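PDB 4I7H: peroxide stress sensing regulator from Streptococcus pyogenes, which probably senses peroxide through a bound metal ion and, as a FUR-family transcription regulator, adjusts expression of peroxide stress genes. Local coordinates for residues D2-Q7 with D112-D117; A33-M38 with Y92-H97; V102-C107 with G142-C147. All blocks are in the same frame, centred on the assembly; numbering follows the deposited sequence.

Interaction 1. Residues D2-Q7 with D112-D117; sequences DIHSHQ and DFMDVD. With NI (nickel (II) ion), chain F.
Met114 brings its thioether obliquely against the imidazole of His4, with SD 3.3 Å from His4 CE1 and 3.9 Å from the ring centroid. The sulfur stands 43° off the ring normal, so it approaches neither squarely over the face nor in the ring plane. The Met114 chain is extended from the strand, which carries the sulfur across to the N-terminal arm. On the His4 side, CG sits between the backbone N and the carbonyl carbon (chi1 55°), and this turns the ring back toward Met114 although the CB bond leads away. NE2 of the same ring binds the nickel at 2.4 Å, in a site completed by Asn15, His19, His97 and His99, while NE2 of His6 is 2.6 Å from the metal.

Farther along, the contact becomes polar. Ser5 OG donates to Asp112 OD2 (2.7 Å), which receives it on its syn lone pair. The same hydroxyl oxygen accepts from Gln7 N at 2.8 Å, closing an ST turn. A water accepts a hydrogen bond from His6 N and donates one to Asp112 OD2 (2.9 Å). The ring of His6 is tied by ND1 to Glu18, and Met114 N is bonded to Gln128 OE1 of the second subunit.

Two kinds of chemistry thus hold the N-terminal arm to strand 110-115: a polarisable sulfur beside a metal-bound imidazole, and a carboxylate oxygen shared by a hydroxyl and water. The carboxylate would probably favour its charged form with these donors around it, and since Met114 lies beside a ring that also binds nickel, packing and metal binding both hold His4.

Interaction 2. Residues A33-M38 with Y92-H97; sequences AIISYM and YDFMGH. With NI (nickel (II) ion), chain F.
Met38 and Phe94 contribute most of the buried surface, meeting first through their CB atoms at 3.6 Å. From there the Met38 chain bends at both chi2 (-60°) and chi3 (-81°), and its methyl reaches the root of Tyr92, where CE lies 3.6 Å from Tyr92 CB. Phe94 has CG anti to the backbone N (chi1 -176°), which brings CE2 within 4.1 Å of Ile35 CG2. Both Met38 and Ile35 approach this ring obliquely.

A water joins the backbones, donating to Met38 O and accepting from Phe94 N, each at 2.8 Å, and so bridges helix and strand without a direct hydrogen bond. Helix 12-22 packs against both, with Val16 touching Ile35 and Phe94. That helix also carries Asn15 and His19, which bind the nickel together with His97, a few residues beyond the strand.

Helix 33-38 and strand 92-94 run nearly at right angles, 8.8 Å apart at their axes. A helix packed across a strand of the small antiparallel hairpin formed by 79-82 and 91-94 is consistent with the winged-helix DNA-binding domain of the FUR family.

Interaction 3. Residues V102-C107 with G142-C147; sequences VVCEIC and GICPDC. With ZN (zinc ion), chain E.
Metal bonds dominate the contact of 102-107 with 142-147: Cys104 SG, Cys107 SG, Cys144 SG and Cys147 SG each bind the zinc at 2.5 Å, completing a Cys4 site from two CxxC motifs. Such a zinc is commonly structural in FUR-family proteins, and probably is here.

Backbone amides converge on one thiolate. Cys104 SG accepts from Cys144 N at 3.3 Å across the contact, nearly straight at 171°, and also from Ile106 N at 3.4 Å and Cys107 N at 3.5 Å on its own loop. Three donors besides the metal would help stabilise its negative charge.

Main-chain bonds set the two strands side by side: Gly142 N donates to Val103 O (2.8 Å), and Gly142 O accepts from Glu105 N (2.7 Å), so the residues flanking Cys104 grip Gly142 in parallel pairing.

Apolar contacts add to the zinc site, with Ile106 CD1 3.8 Å from Ile143 CG2, while Ile106 CG2 leans on the Cys147 sulfur.

Strand 98-104 lies between strands 110-115 and 140-143. Gly142 and Ile143 pair antiparallel with a strand of the second subunit, carrying the sheet across the interface, where Glu105 meets Arg135 and Thr134 of the second subunit.

In the fold
The chain starts with the arm 2-7, whose partner, 112-117, comes about 105 residues later, so interaction 1 closes the longest loop. Within that loop, interaction 2 is complete: helix residues 33-38 meet 92-97. Interaction 3 then opens at 102-107, before interaction 1 closes, and ends only at 142-147; the two therefore cross, while interactions 2 and 3 follow in series, with centres about 33 Å apart. The nickel joins interactions 1 and 2, since His4 and His97 both bind it, joining the N-terminal arm to the loop that follows strand 91-94, probably the end of the DNA-binding domain. Interactions 1 and 3 share a sheet through neighbouring strands 110-115 and 98-104, and both touch the second subunit.

Interaction 1. Residues D2-Q7 with D112-D117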
# COMPACT_ATOMS: atom_id res chain seq x y z
N ASP B 2 15.27 -3.16 -7.56
CA ASP B 2 16.20 -4.05 -6.86
C ASP B 2 16.32 -3.76 -5.35
O ASP B 2 16.64 -2.64 -4.95
CB ASP B 2 17.58 -4.05 -7.53
CG ASP B 2 17.68 -5.09 -8.64
OD1 ASP B 2 17.06 -6.16 -8.52
OD2 ASP B 2 18.39 -4.83 -9.64
N ILE B 3 16.09 -4.79 -4.53
CA ILE B 3 16.04 -4.64 -3.08
C ILE B 3 17.36 -4.16 -2.46
O ILE B 3 18.42 -4.75 -2.71
CB ILE B 3 15.60 -5.97 -2.41
CG1 ILE B 3 14.20 -6.37 -2.88
CG2 ILE B 3 15.64 -5.86 -0.89
CD1 ILE B 3 13.68 -7.67 -2.31
N HIS B 4 17.27 -3.12 -1.63
CA HIS B 4 18.44 -2.51 -0.99
C HIS B 4 17.99 -1.69 0.21
O HIS B 4 16.79 -1.44 0.40
CB HIS B 4 19.10 -1.56 -1.98
CG HIS B 4 18.16 -0.53 -2.52
ND1 HIS B 4 17.28 -0.81 -3.54
CD2 HIS B 4 17.92 0.75 -2.16
CE1 HIS B 4 16.56 0.26 -3.81
NE2 HIS B 4 16.93 1.22 -2.99
N SER B 5 18.96 -1.25 1.02
CA SER B 5 18.69 -0.43 2.19
C SER B 5 19.64 0.76 2.28
O SER B 5 20.79 0.69 1.83
CB SER B 5 18.80 -1.28 3.47
OG SER B 5 18.69 -0.49 4.64
N HIS B 6 19.15 1.85 2.86
CA HIS B 6 19.98 3.00 3.18
C HIS B 6 20.21 3.07 4.67
O HIS B 6 20.67 4.09 5.20
CB HIS B 6 19.30 4.28 2.73
CG HIS B 6 19.12 4.38 1.26
ND1 HIS B 6 19.98 5.11 0.46
CD2 HIS B 6 18.20 3.85 0.42
CE1 HIS B 6 19.59 5.03 -0.80
NE2 HIS B 6 18.52 4.27 -0.85
N GLN B 7 19.91 1.96 5.35
CA GLN B 7 19.95 1.88 6.82
C GLN B 7 19.12 2.97 7.52
O GLN B 7 19.41 3.32 8.67
CB GLN B 7 21.38 1.81 7.40
CG GLN B 7 22.55 1.92 6.42
CD GLN B 7 22.62 0.77 5.43
OE1 GLN B 7 22.16 -0.34 5.72
NE2 GLN B 7 23.18 1.03 4.26
N ASP B 112 14.27 -1.75 8.20
CA ASP B 112 13.64 -1.00 7.14
C ASP B 112 13.43 -1.85 5.90
O ASP B 112 14.08 -2.89 5.70
CB ASP B 112 14.43 0.26 6.79
CG ASP B 112 15.86 -0.05 6.38
OD1 ASP B 112 16.73 -0.11 7.27
OD2 ASP B 112 16.10 -0.24 5.17
N PHE B 113 12.49 -1.43 5.07
CA PHE B 113 12.19 -2.14 3.85
C PHE B 113 11.79 -1.16 2.76
O PHE B 113 11.40 -0.01 3.02
CB PHE B 113 11.13 -3.22 4.08
CG PHE B 113 9.76 -2.67 4.41
CD1 PHE B 113 8.81 -2.51 3.41
CD2 PHE B 113 9.43 -2.31 5.71
CE1 PHE B 113 7.55 -2.00 3.70
CE2 PHE B 113 8.16 -1.79 6.01
CZ PHE B 113 7.23 -1.65 5.00
N MET B 114 11.91 -1.63 1.53
CA MET B 114 11.69 -0.82 0.36
C MET B 114 10.21 -0.92 -0.05
O MET B 114 9.66 -2.03 -0.17
CB MET B 114 12.60 -1.35 -0.74
CG MET B 114 12.74 -0.51 -1.94
SD MET B 114 13.79 -1.44 -3.08
CE MET B 114 13.23 -0.73 -4.61
N ASP B 115 9.56 0.22 -0.25
CA ASP B 115 8.13 0.24 -0.52
C ASP B 115 7.81 0.96 -1.81
O ASP B 115 8.42 1.99 -2.12
CB ASP B 115 7.39 0.96 0.60
CG ASP B 115 5.97 1.37 0.20
OD1 ASP B 115 5.08 0.48 0.09
OD2 ASP B 115 5.75 2.58 -0.04
N VAL B 116 6.85 0.43 -2.56
CA VAL B 116 6.37 1.07 -3.78
C VAL B 116 4.86 1.24 -3.76
O VAL B 116 4.29 1.80 -4.69
CB VAL B 116 6.76 0.26 -5.05
CG1 VAL B 116 8.27 0.32 -5.28
CG2 VAL B 116 6.31 -1.18 -4.91
N ASP B 117 4.21 0.79 -2.68
CA ASP B 117 2.75 0.76 -2.63
C ASP B 117 2.08 1.99 -2.01
O ASP B 117 0.89 2.24 -2.26
CB ASP B 117 2.26 -0.51 -1.93
CG ASP B 117 2.65 -1.77 -2.66
OD1 ASP B 117 2.45 -1.83 -3.89
OD2 ASP B 117 3.17 -2.71 -2.01
NI NI F . 16.39 3.45 -2.16
O HOH W 1 14.80 -0.82 2.86
O HOH W 2 16.66 2.28 3.80

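Interaction 2. Residues A33-M38 with Y92-H97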
# COMPACT_ATOMS: atom_id res chain seq x y z
N ALA B 33 12.82 20.57 -7.91
CA ALA B 33 11.46 21.10 -8.03
C ALA B 33 10.55 20.19 -8.87
O ALA B 33 9.37 20.00 -8.55
CB ALA B 33 11.47 22.50 -8.60
N ILE B 34 11.09 19.65 -9.95
CA ILE B 34 10.34 18.74 -10.81
C ILE B 34 10.04 17.44 -10.03
O ILE B 34 8.91 16.95 -10.05
CB ILE B 34 11.10 18.44 -12.11
CG1 ILE B 34 11.14 19.72 -12.98
CG2 ILE B 34 10.46 17.25 -12.87
CD1 ILE B 34 12.11 19.61 -14.17
N ILE B 35 11.04 16.91 -9.35
CA ILE B 35 10.82 15.70 -8.54
C ILE B 35 9.71 15.92 -7.51
O ILE B 35 8.79 15.12 -7.40
CB ILE B 35 12.09 15.27 -7.81
CG1 ILE B 35 13.09 14.71 -8.82
CG2 ILE B 35 11.76 14.23 -6.75
CD1 ILE B 35 14.50 14.59 -8.28
N SER B 36 9.81 17.02 -6.77
CA SER B 36 8.84 17.33 -5.74
C SER B 36 7.45 17.50 -6.34
O SER B 36 6.46 17.02 -5.77
CB SER B 36 9.29 18.56 -4.95
OG SER B 36 8.32 18.92 -3.99
N TYR B 37 7.37 18.16 -7.49
CA TYR B 37 6.09 18.37 -8.16
C TYR B 37 5.46 17.05 -8.57
O TYR B 37 4.26 16.84 -8.38
CB TYR B 37 6.28 19.26 -9.40
CG TYR B 37 5.00 19.49 -10.18
CD1 TYR B 37 4.60 18.60 -11.17
CD2 TYR B 37 4.19 20.59 -9.91
CE1 TYR B 37 3.43 18.79 -11.88
CE2 TYR B 37 3.01 20.80 -10.63
CZ TYR B 37 2.64 19.88 -11.61
OH TYR B 37 1.48 20.06 -12.34
N MET B 38 6.27 16.18 -9.15
CA MET B 38 5.80 14.88 -9.61
C MET B 38 5.28 14.05 -8.43
O MET B 38 4.18 13.48 -8.49
CB MET B 38 6.94 14.15 -10.32
CG MET B 38 7.38 14.85 -11.60
SD MET B 38 5.94 14.89 -12.66
CE MET B 38 6.06 13.19 -13.29
N TYR B 92 3.55 11.45 -17.53
CA TYR B 92 4.67 11.04 -16.71
C TYR B 92 4.17 10.72 -15.31
O TYR B 92 3.29 11.39 -14.77
CB TYR B 92 5.75 12.14 -16.69
CG TYR B 92 6.32 12.37 -18.08
CD1 TYR B 92 7.41 11.64 -18.52
CD2 TYR B 92 5.73 13.28 -18.96
CE1 TYR B 92 7.93 11.82 -19.80
CE2 TYR B 92 6.25 13.48 -20.24
CZ TYR B 92 7.33 12.74 -20.65
OH TYR B 92 7.85 12.93 -21.92
N ASP B 93 4.73 9.67 -14.73
CA ASP B 93 4.24 9.19 -13.44
C ASP B 93 5.44 9.00 -12.54
O ASP B 93 6.34 8.24 -12.88
CB ASP B 93 3.52 7.86 -13.63
CG ASP B 93 3.26 7.12 -12.32
OD1 ASP B 93 2.79 7.77 -11.34
OD2 ASP B 93 3.53 5.89 -12.28
N PHE B 94 5.49 9.71 -11.42
CA PHE B 94 6.61 9.47 -10.54
C PHE B 94 6.36 8.17 -9.80
O PHE B 94 5.40 8.04 -9.04
CB PHE B 94 6.85 10.61 -9.55
CG PHE B 94 8.07 10.41 -8.72
CD1 PHE B 94 8.00 9.70 -7.52
CD2 PHE B 94 9.30 10.87 -9.15
CE1 PHE B 94 9.13 9.48 -6.76
CE2 PHE B 94 10.45 10.65 -8.39
CZ PHE B 94 10.35 9.95 -7.19
N MET B 95 7.22 7.18 -10.02
CA MET B 95 6.97 5.89 -9.39
C MET B 95 8.14 5.42 -8.53
O MET B 95 8.24 4.24 -8.22
CB MET B 95 6.55 4.85 -10.43
CG MET B 95 7.28 4.93 -11.75
SD MET B 95 9.00 4.50 -11.57
CE MET B 95 9.30 3.59 -13.09
N GLY B 96 9.00 6.35 -8.15
CA GLY B 96 10.14 6.03 -7.31
C GLY B 96 9.74 5.45 -5.96
O GLY B 96 8.76 5.86 -5.34
N HIS B 97 10.54 4.51 -5.47
CA HIS B 97 10.23 3.83 -4.22
C HIS B 97 10.61 4.69 -3.03
O HIS B 97 11.19 5.77 -3.19
CB HIS B 97 11.00 2.51 -4.15
CG HIS B 97 12.49 2.70 -4.18
ND1 HIS B 97 13.20 2.72 -5.36
CD2 HIS B 97 13.39 2.90 -3.19
CE1 HIS B 97 14.48 2.91 -5.10
NE2 HIS B 97 14.62 3.02 -3.79
NI NI F . 16.39 3.45 -2.16
O HOH W 3 3.87 11.91 -10.79

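Interaction 3. Residues V102-C107 with G142-C147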
# COMPACT_ATOMS: atom_id res chain seq x y z
N VAL B 102 9.88 -1.04 10.07
CA VAL B 102 9.03 -1.95 10.85
C VAL B 102 9.61 -2.03 12.26
O VAL B 102 10.83 -2.17 12.41
CB VAL B 102 9.05 -3.40 10.36
CG1 VAL B 102 7.72 -4.11 10.71
CG2 VAL B 102 9.37 -3.50 8.91
N VAL B 103 8.76 -1.96 13.27
CA VAL B 103 9.22 -2.05 14.64
C VAL B 103 8.74 -3.36 15.27
O VAL B 103 7.58 -3.76 15.08
CB VAL B 103 8.72 -0.85 15.47
CG1 VAL B 103 9.34 -0.88 16.89
CG2 VAL B 103 9.07 0.46 14.75
N CYS B 104 9.62 -4.04 16.00
CA CYS B 104 9.19 -5.21 16.77
C CYS B 104 8.38 -4.80 18.00
O CYS B 104 8.87 -4.08 18.87
CB CYS B 104 10.37 -6.10 17.21
SG CYS B 104 9.71 -7.59 18.01
N GLU B 105 7.13 -5.24 18.07
CA GLU B 105 6.27 -4.90 19.21
C GLU B 105 6.73 -5.54 20.53
O GLU B 105 6.17 -5.26 21.59
CB GLU B 105 4.83 -5.30 18.91
CG GLU B 105 4.27 -4.67 17.65
CD GLU B 105 2.77 -4.44 17.73
OE1 GLU B 105 2.35 -3.37 18.24
OE2 GLU B 105 2.01 -5.31 17.28
N ILE B 106 7.76 -6.39 20.46
CA ILE B 106 8.28 -7.08 21.65
C ILE B 106 9.63 -6.53 22.14
O ILE B 106 9.75 -6.11 23.29
CB ILE B 106 8.42 -8.58 21.40
CG1 ILE B 106 7.05 -9.21 21.19
CG2 ILE B 106 9.15 -9.26 22.56
CD1 ILE B 106 7.10 -10.66 20.78
N CYS B 107 10.63 -6.55 21.27
CA CYS B 107 11.97 -6.07 21.64
C CYS B 107 12.29 -4.66 21.12
O CYS B 107 13.39 -4.14 21.37
CB CYS B 107 13.04 -7.05 21.17
SG CYS B 107 13.56 -6.89 19.43
N GLY B 142 5.53 -5.26 13.87
CA GLY B 142 5.52 -6.70 13.78
C GLY B 142 6.34 -7.41 14.85
O GLY B 142 6.62 -6.84 15.91
N ILE B 143 6.73 -8.64 14.55
CA ILE B 143 7.55 -9.44 15.46
C ILE B 143 8.81 -9.83 14.72
O ILE B 143 8.74 -10.51 13.70
CB ILE B 143 6.83 -10.74 15.87
CG1 ILE B 143 5.35 -10.48 16.20
CG2 ILE B 143 7.56 -11.40 17.03
CD1 ILE B 143 5.11 -9.69 17.46
N CYS B 144 9.97 -9.39 15.21
CA CYS B 144 11.19 -9.63 14.47
C CYS B 144 11.50 -11.13 14.50
O CYS B 144 11.00 -11.86 15.37
CB CYS B 144 12.35 -8.80 15.04
SG CYS B 144 13.10 -9.55 16.50
N PRO B 145 12.30 -11.61 13.53
CA PRO B 145 12.62 -13.04 13.43
C PRO B 145 13.15 -13.62 14.75
O PRO B 145 12.71 -14.70 15.14
CB PRO B 145 13.71 -13.08 12.35
CG PRO B 145 13.40 -11.89 11.47
CD PRO B 145 12.89 -10.83 12.42
N ASP B 146 14.04 -12.90 15.44
CA ASP B 146 14.57 -13.39 16.71
C ASP B 146 13.49 -13.56 17.78
O ASP B 146 13.57 -14.49 18.59
CB ASP B 146 15.69 -12.49 17.22
CG ASP B 146 16.94 -12.61 16.38
OD1 ASP B 146 17.03 -13.59 15.61
OD2 ASP B 146 17.82 -11.73 16.49
N CYS B 147 12.49 -12.69 17.78
CA CYS B 147 11.41 -12.81 18.75
C CYS B 147 10.38 -13.86 18.33
O CYS B 147 9.60 -14.34 19.16
CB CYS B 147 10.74 -11.45 19.04
SG CYS B 147 11.68 -10.36 20.14
ZN ZN E . 11.97 -8.53 18.44